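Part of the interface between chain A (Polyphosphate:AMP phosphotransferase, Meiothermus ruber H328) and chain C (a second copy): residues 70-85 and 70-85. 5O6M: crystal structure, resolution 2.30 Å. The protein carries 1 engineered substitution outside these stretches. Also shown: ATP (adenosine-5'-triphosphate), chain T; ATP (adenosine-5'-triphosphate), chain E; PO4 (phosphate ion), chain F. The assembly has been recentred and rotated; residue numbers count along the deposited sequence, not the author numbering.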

# COMPACT_ATOMS: atom_id res chain seq x y z
N LYS A 70 -10.45 1.24 25.32
CA LYS A 70 -9.55 0.68 24.31
C LYS A 70 -8.16 1.30 24.41
O LYS A 70 -7.15 0.59 24.40
CB LYS A 70 -10.11 0.90 22.90
CG LYS A 70 -11.39 0.16 22.58
CD LYS A 70 -11.78 0.32 21.09
CE LYS A 70 -12.20 1.76 20.75
NZ LYS A 70 -11.06 2.61 20.28
N ASP A 71 -8.09 2.62 24.52
CA ASP A 71 -6.79 3.28 24.61
C ASP A 71 -6.02 2.84 25.85
O ASP A 71 -4.82 2.56 25.77
CB ASP A 71 -6.98 4.80 24.60
CG ASP A 71 -5.66 5.54 24.57
OD1 ASP A 71 -4.74 5.09 23.85
OD2 ASP A 71 -5.54 6.58 25.26
N GLY A 72 -6.70 2.77 26.99
CA GLY A 72 -6.03 2.36 28.21
C GLY A 72 -5.54 0.92 28.15
O GLY A 72 -4.45 0.61 28.63
N THR A 73 -6.34 0.03 27.56
CA THR A 73 -5.92 -1.37 27.46
C THR A 73 -4.65 -1.49 26.63
O THR A 73 -3.71 -2.19 27.02
CB THR A 73 -7.04 -2.22 26.85
OG1 THR A 73 -8.21 -2.15 27.69
CG2 THR A 73 -6.59 -3.66 26.74
N ILE A 74 -4.60 -0.81 25.48
CA ILE A 74 -3.39 -0.81 24.66
C ILE A 74 -2.21 -0.26 25.46
O ILE A 74 -1.14 -0.88 25.53
CB ILE A 74 -3.62 -0.00 23.37
CG1 ILE A 74 -4.60 -0.74 22.44
CG2 ILE A 74 -2.30 0.29 22.68
CD1 ILE A 74 -5.10 0.12 21.31
N ARG A 75 -2.39 0.92 26.06
CA ARG A 75 -1.27 1.59 26.71
C ARG A 75 -0.74 0.79 27.90
O ARG A 75 0.47 0.66 28.08
CB ARG A 75 -1.67 3.00 27.16
CG ARG A 75 -0.69 3.64 28.12
CD ARG A 75 -1.04 5.09 28.41
NE ARG A 75 -2.47 5.28 28.65
CZ ARG A 75 -3.30 5.86 27.79
NH1 ARG A 75 -2.84 6.31 26.63
NH2 ARG A 75 -4.58 5.99 28.09
N VAL A 76 -1.64 0.23 28.72
CA VAL A 76 -1.21 -0.38 29.98
C VAL A 76 -0.75 -1.81 29.77
O VAL A 76 0.34 -2.19 30.22
CB VAL A 76 -2.35 -0.30 31.02
CG1 VAL A 76 -1.97 -1.07 32.27
CG2 VAL A 76 -2.66 1.15 31.36
N VAL A 77 -1.56 -2.63 29.09
CA VAL A 77 -1.25 -4.05 28.99
C VAL A 77 0.07 -4.29 28.27
O VAL A 77 0.81 -5.22 28.60
CB VAL A 77 -2.42 -4.80 28.32
CG1 VAL A 77 -2.01 -6.23 27.99
CG2 VAL A 77 -3.65 -4.77 29.21
N PHE A 78 0.37 -3.47 27.26
CA PHE A 78 1.54 -3.67 26.41
C PHE A 78 2.69 -2.73 26.75
O PHE A 78 3.60 -2.55 25.93
CB PHE A 78 1.14 -3.51 24.94
CG PHE A 78 0.04 -4.43 24.51
CD1 PHE A 78 0.33 -5.63 23.89
CD2 PHE A 78 -1.28 -4.11 24.76
CE1 PHE A 78 -0.69 -6.49 23.50
CE2 PHE A 78 -2.30 -4.96 24.38
CZ PHE A 78 -2.01 -6.15 23.75
N ASP A 79 2.68 -2.13 27.94
CA ASP A 79 3.79 -1.30 28.39
C ASP A 79 5.09 -2.10 28.45
O ASP A 79 5.13 -3.19 29.03
CB ASP A 79 3.48 -0.70 29.76
CG ASP A 79 4.55 0.27 30.22
OD1 ASP A 79 5.56 -0.19 30.79
OD2 ASP A 79 4.39 1.49 30.01
N GLY A 80 6.14 -1.57 27.83
CA GLY A 80 7.46 -2.16 27.88
C GLY A 80 7.76 -3.21 26.83
O GLY A 80 8.88 -3.73 26.81
N VAL A 81 6.81 -3.53 25.97
CA VAL A 81 7.05 -4.51 24.91
C VAL A 81 7.89 -3.89 23.81
O VAL A 81 7.75 -2.70 23.49
CB VAL A 81 5.71 -5.04 24.38
CG1 VAL A 81 5.94 -5.94 23.19
CG2 VAL A 81 4.97 -5.79 25.49
N ASN A 82 8.78 -4.68 23.23
CA ASN A 82 9.67 -4.17 22.19
C ASN A 82 8.85 -3.56 21.07
O ASN A 82 8.06 -4.27 20.42
CB ASN A 82 10.55 -5.30 21.64
CG ASN A 82 11.61 -4.79 20.68
OD1 ASN A 82 11.46 -3.74 20.06
ND2 ASN A 82 12.69 -5.56 20.54
N PRO A 83 9.00 -2.26 20.79
CA PRO A 83 8.18 -1.63 19.75
C PRO A 83 8.35 -2.24 18.37
O PRO A 83 7.47 -2.07 17.51
CB PRO A 83 8.64 -0.17 19.77
CG PRO A 83 9.22 0.02 21.14
CD PRO A 83 9.85 -1.29 21.50
N SER A 84 9.46 -2.95 18.12
CA SER A 84 9.71 -3.52 16.80
C SER A 84 8.81 -4.71 16.48
O SER A 84 8.76 -5.12 15.32
CB SER A 84 11.17 -3.93 16.68
OG SER A 84 12.03 -2.83 16.96
N GLY A 85 8.12 -5.28 17.47
CA GLY A 85 7.34 -6.47 17.23
C GLY A 85 5.87 -6.35 17.58
O GLY A 85 5.14 -7.34 17.52
N LYS C 70 21.65 0.19 18.01
CA LYS C 70 20.38 0.76 17.55
C LYS C 70 19.19 -0.00 18.12
O LYS C 70 18.20 0.61 18.53
CB LYS C 70 20.34 0.85 16.02
CG LYS C 70 20.59 -0.43 15.24
CD LYS C 70 20.73 -0.08 13.76
CE LYS C 70 20.60 -1.28 12.84
NZ LYS C 70 19.60 -2.27 13.32
N ASP C 71 19.25 -1.34 18.13
CA ASP C 71 18.15 -2.10 18.71
C ASP C 71 17.98 -1.77 20.19
O ASP C 71 16.85 -1.62 20.68
CB ASP C 71 18.37 -3.60 18.53
CG ASP C 71 17.20 -4.44 19.04
OD1 ASP C 71 16.04 -4.01 18.85
OD2 ASP C 71 17.44 -5.51 19.64
N GLY C 72 19.09 -1.66 20.92
CA GLY C 72 19.00 -1.31 22.33
C GLY C 72 18.46 0.09 22.54
O GLY C 72 17.71 0.34 23.50
N THR C 73 18.84 1.03 21.67
CA THR C 73 18.34 2.39 21.79
C THR C 73 16.82 2.42 21.65
O THR C 73 16.12 3.04 22.47
CB THR C 73 18.99 3.28 20.74
OG1 THR C 73 20.41 3.30 20.94
CG2 THR C 73 18.44 4.71 20.83
N ILE C 74 16.29 1.74 20.63
CA ILE C 74 14.84 1.67 20.46
C ILE C 74 14.18 1.09 21.70
O ILE C 74 13.23 1.65 22.24
CB ILE C 74 14.49 0.85 19.20
CG1 ILE C 74 14.89 1.59 17.93
CG2 ILE C 74 13.01 0.48 19.20
CD1 ILE C 74 14.83 0.73 16.69
N ARG C 75 14.69 -0.05 22.17
CA ARG C 75 14.04 -0.75 23.27
C ARG C 75 14.10 0.06 24.56
O ARG C 75 13.14 0.07 25.33
CB ARG C 75 14.68 -2.12 23.46
CG ARG C 75 13.71 -3.22 23.87
CD ARG C 75 14.40 -4.57 23.93
NE ARG C 75 15.43 -4.61 24.97
CZ ARG C 75 16.17 -5.68 25.25
NH1 ARG C 75 16.00 -6.81 24.57
NH2 ARG C 75 17.08 -5.63 26.22
N VAL C 76 15.21 0.75 24.80
CA VAL C 76 15.38 1.46 26.07
C VAL C 76 14.73 2.84 26.01
O VAL C 76 13.96 3.21 26.91
CB VAL C 76 16.88 1.56 26.43
CG1 VAL C 76 17.08 2.43 27.66
CG2 VAL C 76 17.46 0.17 26.66
N VAL C 77 15.03 3.62 24.97
CA VAL C 77 14.57 5.01 24.94
C VAL C 77 13.05 5.10 24.91
O VAL C 77 12.46 5.98 25.55
CB VAL C 77 15.19 5.74 23.73
CG1 VAL C 77 14.51 7.09 23.54
CG2 VAL C 77 16.68 5.92 23.94
N PHE C 78 12.39 4.19 24.19
CA PHE C 78 10.95 4.28 24.01
C PHE C 78 10.18 3.29 24.87
O PHE C 78 8.99 3.04 24.61
CB PHE C 78 10.60 4.09 22.53
CG PHE C 78 11.24 5.11 21.63
CD1 PHE C 78 10.61 6.31 21.36
CD2 PHE C 78 12.48 4.87 21.06
CE1 PHE C 78 11.19 7.25 20.53
CE2 PHE C 78 13.07 5.81 20.23
CZ PHE C 78 12.42 7.00 19.97
N ASP C 79 10.82 2.72 25.89
CA ASP C 79 10.10 1.87 26.83
C ASP C 79 8.98 2.68 27.48
O ASP C 79 9.21 3.78 27.99
CB ASP C 79 11.06 1.32 27.89
CG ASP C 79 10.39 0.33 28.83
OD1 ASP C 79 10.90 -0.80 28.95
OD2 ASP C 79 9.36 0.68 29.44
N GLY C 80 7.77 2.14 27.43
CA GLY C 80 6.63 2.78 28.05
C GLY C 80 5.91 3.80 27.20
O GLY C 80 4.92 4.38 27.66
N VAL C 81 6.37 4.05 25.98
CA VAL C 81 5.67 4.97 25.08
C VAL C 81 4.44 4.28 24.51
O VAL C 81 4.48 3.09 24.16
CB VAL C 81 6.61 5.46 23.97
CG1 VAL C 81 5.95 6.58 23.16
CG2 VAL C 81 7.95 5.90 24.57
N ASN C 82 3.35 5.01 24.41
CA ASN C 82 2.09 4.45 23.92
C ASN C 82 2.27 3.90 22.51
O ASN C 82 2.63 4.65 21.59
CB ASN C 82 1.00 5.51 23.95
CG ASN C 82 -0.38 4.94 23.65
OD1 ASN C 82 -0.50 3.91 22.97
ND2 ASN C 82 -1.41 5.59 24.17
N PRO C 83 2.01 2.60 22.28
CA PRO C 83 2.23 2.03 20.94
C PRO C 83 1.41 2.69 19.83
O PRO C 83 1.77 2.53 18.66
CB PRO C 83 1.84 0.56 21.12
CG PRO C 83 1.98 0.29 22.58
CD PRO C 83 1.60 1.58 23.26
N SER C 84 0.33 3.40 20.16
CA SER C 84 -0.50 4.02 19.13
C SER C 84 0.16 5.22 18.47
O SER C 84 -0.34 5.68 17.44
CB SER C 84 -1.85 4.43 19.72
OG SER C 84 -2.49 3.34 20.34
N GLY C 85 1.24 5.74 19.03
CA GLY C 85 1.86 6.93 18.50
C GLY C 85 3.31 6.74 18.11
O GLY C 85 3.92 7.63 17.51
PG ATP T . 20.37 -5.44 11.67
O1G ATP T . 21.72 -5.36 11.02
O2G ATP T . 20.37 -4.90 13.10
O3G ATP T . 19.29 -4.70 10.88
PB ATP T . 18.85 -7.78 10.89
O1B ATP T . 19.24 -9.20 10.74
O2B ATP T . 17.46 -7.52 11.46
O3B ATP T . 19.88 -6.95 11.77
PA ATP T . 17.84 -6.48 8.47
O1A ATP T . 17.07 -5.35 9.02
O2A ATP T . 17.03 -7.69 8.01
O3A ATP T . 18.93 -7.01 9.50
O5' ATP T . 18.80 -6.00 7.25
C5' ATP T . 19.84 -5.03 7.50
C4' ATP T . 21.04 -5.31 6.64
O4' ATP T . 20.75 -4.95 5.26
C3' ATP T . 22.30 -4.53 7.02
O3' ATP T . 23.48 -5.30 6.81
C2' ATP T . 22.23 -3.31 6.10
O2' ATP T . 23.53 -2.79 5.84
C1' ATP T . 21.63 -3.93 4.83
N9 ATP T . 20.88 -2.98 4.01
C8 ATP T . 20.00 -2.02 4.44
N7 ATP T . 19.54 -1.25 3.49
C5 ATP T . 20.16 -1.74 2.34
C6 ATP T . 20.11 -1.33 1.00
N6 ATP T . 19.44 -0.26 0.57
N1 ATP T . 20.84 -2.03 0.10
C2 ATP T . 21.57 -3.06 0.54
N3 ATP T . 21.71 -3.53 1.79
C4 ATP T . 20.97 -2.81 2.65
PG ATP E . -11.88 6.20 18.96
O1G ATP E . -10.78 6.42 19.96
O2G ATP E . -13.25 5.95 19.60
O3G ATP E . -11.59 5.04 17.99
PB ATP E . -11.14 8.62 17.47
O1B ATP E . -11.53 9.98 17.92
O2B ATP E . -9.71 8.19 17.76
O3B ATP E . -12.10 7.51 18.07
PA ATP E . -11.14 7.25 14.89
O1A ATP E . -10.14 6.29 15.40
O2A ATP E . -10.76 7.90 13.55
O3A ATP E . -11.38 8.44 15.91
O5' ATP E . -12.59 6.51 14.71
C5' ATP E . -13.75 7.35 14.59
C4' ATP E . -15.00 6.57 14.23
O4' ATP E . -14.77 5.67 13.12
C3' ATP E . -15.64 5.72 15.34
O3' ATP E . -16.81 6.36 15.81
C2' ATP E . -16.00 4.41 14.62
O2' ATP E . -17.32 3.97 14.90
C1' ATP E . -15.90 4.82 13.16
N9 ATP E . -15.74 3.72 12.22
C8 ATP E . -14.83 2.69 12.27
N7 ATP E . -15.05 1.75 11.39
C5 ATP E . -16.16 2.19 10.69
C6 ATP E . -16.91 1.64 9.64
N6 ATP E . -16.63 0.46 9.07
N1 ATP E . -17.97 2.34 9.18
C2 ATP E . -18.25 3.51 9.74
N3 ATP E . -17.63 4.14 10.74
C4 ATP E . -16.59 3.41 11.19
P PO4 F . -11.49 4.44 24.91
O1 PO4 F . -12.24 3.30 24.26
O2 PO4 F . -12.14 5.75 24.54
O3 PO4 F . -10.06 4.43 24.43
O4 PO4 F . -11.51 4.28 26.42

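The two copies meet antiparallel, helix and following loop against loop and helix, so that most contacts made by chain A return with the chains exchanged, though not always with the same side-chain geometry. Lys A70, the first residue of the stretch, takes no part in the contact. Its backbone N donates to O1 of the phosphate ion at 2.9 Å, and the backbone N of Asp A71 donates to O3 of the same ion at 2.7 Å.

The side chain of Asp A71 works in two directions. Its OD2 receives NH1 of Arg A75 at 3.0 Å, a salt bridge across one helical turn, while its OD1 accepts a weak hydrogen bond of 3.4 Å from ND2 of Asn C82. This is the one hydrogen bond between the stretches. In the reciprocal pair, ND2 of Asn A82 stands 4.1 Å from OD1 of Asp C71, and no bond forms.

Ile A74 points toward the partner and packs its CG2 against Pro C83 CD at 4.1 Å and Ser C84 OG at 3.8 Å. Arg A75 supplies a warning as well as a salt bridge: its NH1 lies only 2.9 Å from ND2 of Asn C82, as modelled, yet both are donors, so the short distance brings no hydrogen bond.

Phe A78 leaves helical geometry and opens a type II turn that runs to Val A81. Its CB points toward chain C, but the ring leads away. Next in the turn, Asp A79 sets its OD2 3.2 Å from CA of Gly C80. Two like charges also come close, OD1 of Asp A79 lying 4.1 Å from OD2 of Asp C79. The turn brings the two chains close about Gly A80, whose N is 4.1 Å from the N of Gly C80. Glycine is called for here by the backbone itself: at phi 87° a CB would be jammed against the carbonyl O of Asp A79. The partner's acid lies alongside, with CA of Gly A80 3.8 Å from OD2 of Asp C79.

Beyond the turn, Val A81 points away, and Asn A82 organises its own loop: its OD1 accepts the backbone N of Ser A84 at 2.9 Å, and Ser A84 OG weakly at 3.3 Å. With OD1 engaged in this way, its ND2 is left facing chain C, 3.9 Å from CD of Arg C75. Pro A83 and Ser A84 both point toward the partner. Pro A83 completes the reciprocal apolar contact, its CG resting 4.3 Å from CG2 of Ile C74, and the hydroxyl OG of Ser A84 lies beside that same methyl, 4.1 Å from CG2 of Ile C74.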